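Local coordinates for protein probable transcriptional regulator WhiB7 (Mycobacterium tuberculosis, PDB 7KUG) that carries a [4Fe-4S] cluster and acts as a probably redox-responsive transcriptional regulator that activates genes linked to antibiotic resistance, at residues 26-30 and 63-67. The protein carries 2 engineered substitutions. Residues are numbered along the deposited sequence; the frame is centred on the assembly and turned at random.
Sequences DMWFA and WGVWG. Engineered in segment 26-30: Met27 (natural residue Leu). With SF4 (iron/sulfur cluster), chain E.
In this WhiB-family [4Fe-4S] domain, a 3-10 turn ahead of helix 33-43 docks on residues 63-67, which carry edge strand 65-66 of a small antiparallel sheet. Phe29 N donates a hydrogen bond to Asp26 O (2.9 Å), the i to i+3 link of the turn. The register pairs Phe29 with Gly64 (CA-CA 4.5 Å) and Trp28 with Val65 (5.1 Å), and one hydrogen bond crosses, Val65 N to Trp28 O, 2.8 Å at 153°. Gly64, phi 95°, lies so close that a CB would sit 2.3 Å from Phe29 CE2. Phe29 (chi1 m) sets CB over the six-membered ring of Trp63 (chi1 p), a CH-pi contact of 4.2 Å to the centroid; its ring lies oblique (52°, centroids 4.8 Å apart) to Trp63's five-membered ring. Phe29 CZ reaches Trp66 CZ2 at 4.0 Å, and Trp66 NE1 donates a hydrogen bond to Trp63 O (2.9 Å). Trp63 NE1 is hydrogen-bonded to sigma factor chain backbone, so the contact borders that interface. Trp28 (m) packs CD1 against Val65 CB (3.9 Å); Gly67 CA approaches SF4 S2 to 3.5 Å.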
loop_
_atom_site.group_PDB
_atom_site.type_symbol
_atom_site.label_atom_id
_atom_site.label_comp_id
_atom_site.label_asym_id
_atom_site.label_seq_id
_atom_site.Cartn_x
_atom_site.Cartn_y
_atom_site.Cartn_z
ATOM N N ASP A 26 9.056 0.158 -4.265
ATOM C CA ASP A 26 9.512 0.857 -3.044
ATOM C C ASP A 26 10.257 2.141 -3.412
ATOM O O ASP A 26 10.499 2.936 -2.501
ATOM C CB ASP A 26 10.344 -0.066 -2.160
ATOM C CG ASP A 26 9.496 -1.019 -1.338
ATOM O OD1 ASP A 26 8.246 -0.847 -1.301
ATOM O OD2 ASP A 26 10.093 -1.937 -0.740
HETATM N N MSE A 27 10.582 2.365 -4.687
HETATM C CA MSE A 27 11.145 3.672 -5.120
HETATM C C MSE A 27 10.190 4.799 -4.704
HETATM O O MSE A 27 10.683 5.900 -4.385
HETATM C CB MSE A 27 11.397 3.688 -6.629
HETATM C CG MSE A 27 12.629 2.919 -7.039
HETATM SE SE MSE A 27 12.865 2.988 -8.989
HETATM C CE MSE A 27 12.186 4.801 -9.333
ATOM N N TRP A 28 8.876 4.537 -4.685
ATOM C CA TRP A 28 7.859 5.579 -4.377
ATOM C C TRP A 28 7.704 5.731 -2.859
ATOM O O TRP A 28 6.925 6.611 -2.435
ATOM C CB TRP A 28 6.540 5.286 -5.116
ATOM C CG TRP A 28 6.651 5.739 -6.537
ATOM C CD1 TRP A 28 6.261 6.942 -7.038
ATOM C CD2 TRP A 28 7.324 5.052 -7.613
ATOM N NE1 TRP A 28 6.627 7.054 -8.353
ATOM C CE2 TRP A 28 7.267 5.907 -8.738
ATOM C CE3 TRP A 28 7.943 3.803 -7.744
ATOM C CZ2 TRP A 28 7.817 5.555 -9.967
ATOM C CZ3 TRP A 28 8.488 3.454 -8.964
ATOM C CH2 TRP A 28 8.394 4.311 -10.064
ATOM N N PHE A 29 8.471 4.956 -2.079
ATOM C CA PHE A 29 8.463 4.965 -0.593
ATOM C C PHE A 29 9.909 4.932 -0.098
ATOM O O PHE A 29 10.248 4.215 0.863
ATOM C CB PHE A 29 7.614 3.811 -0.060
ATOM C CG PHE A 29 6.180 3.883 -0.505
ATOM C CD1 PHE A 29 5.776 3.287 -1.687
ATOM C CD2 PHE A 29 5.230 4.527 0.270
ATOM C CE1 PHE A 29 4.453 3.354 -2.095
ATOM C CE2 PHE A 29 3.910 4.609 -0.156
ATOM C CZ PHE A 29 3.525 4.014 -1.324
ATOM N N ALA A 30 10.763 5.675 -0.797
ATOM C CA ALA A 30 12.229 5.692 -0.602
ATOM C C ALA A 30 12.578 6.266 0.774
ATOM O O ALA A 30 11.823 7.121 1.293
ATOM C CB ALA A 30 12.895 6.475 -1.706
ATOM N N TRP A 63 2.235 8.642 3.632
ATOM C CA TRP A 63 3.623 8.737 3.126
ATOM C C TRP A 63 3.652 8.320 1.665
ATOM O O TRP A 63 2.606 7.928 1.144
ATOM C CB TRP A 63 4.618 7.944 3.990
ATOM C CG TRP A 63 4.660 6.456 3.789
ATOM C CD1 TRP A 63 3.628 5.623 3.482
ATOM C CD2 TRP A 63 5.815 5.613 3.953
ATOM N NE1 TRP A 63 4.063 4.327 3.416
ATOM C CE2 TRP A 63 5.400 4.290 3.701
ATOM C CE3 TRP A 63 7.160 5.848 4.267
ATOM C CZ2 TRP A 63 6.278 3.207 3.770
ATOM C CZ3 TRP A 63 8.031 4.779 4.322
ATOM C CH2 TRP A 63 7.592 3.479 4.076
ATOM N N GLY A 64 4.829 8.451 1.060
ATOM C CA GLY A 64 5.106 7.988 -0.304
ATOM C C GLY A 64 4.929 9.115 -1.306
ATOM O O GLY A 64 4.441 10.228 -0.943
ATOM N N VAL A 65 5.309 8.835 -2.545
ATOM C CA VAL A 65 5.166 9.798 -3.667
ATOM C C VAL A 65 3.922 9.412 -4.456
ATOM O O VAL A 65 3.803 8.272 -4.921
ATOM C CB VAL A 65 6.438 9.868 -4.526
ATOM C CG1 VAL A 65 6.206 10.661 -5.808
ATOM C CG2 VAL A 65 7.582 10.459 -3.714
ATOM N N TRP A 66 3.021 10.365 -4.602
ATOM C CA TRP A 66 1.751 10.194 -5.325
ATOM C C TRP A 66 1.598 11.444 -6.188
ATOM O O TRP A 66 1.798 12.530 -5.637
ATOM C CB TRP A 66 0.563 10.060 -4.363
ATOM C CG TRP A 66 0.701 9.034 -3.292
ATOM C CD1 TRP A 66 1.460 9.143 -2.164
ATOM C CD2 TRP A 66 0.040 7.758 -3.220
ATOM N NE1 TRP A 66 1.324 8.018 -1.401
ATOM C CE2 TRP A 66 0.461 7.156 -2.016
ATOM C CE3 TRP A 66 -0.866 7.079 -4.036
ATOM C CZ2 TRP A 66 0.009 5.892 -1.623
ATOM C CZ3 TRP A 66 -1.323 5.840 -3.644
ATOM C CH2 TRP A 66 -0.880 5.257 -2.457
ATOM N N GLY A 67 1.240 11.287 -7.465
ATOM C CA GLY A 67 1.009 12.431 -8.361
ATOM C C GLY A 67 2.210 13.362 -8.383
ATOM O O GLY A 67 2.013 14.578 -8.529
HETATM FE FE1 SF4 E . 1.291 8.093 -12.039
HETATM FE FE2 SF4 E . 2.148 6.148 -10.360
HETATM FE FE3 SF4 E . 0.481 8.142 -9.467
HETATM FE FE4 SF4 E . 3.105 8.698 -10.095
HETATM S S1 SF4 E . 2.288 7.320 -8.549
HETATM S S2 SF4 E . 1.315 9.817 -10.654
HETATM S S3 SF4 E . 3.377 7.363 -11.791
HETATM S S4 SF4 E . 0.087 6.620 -10.943
#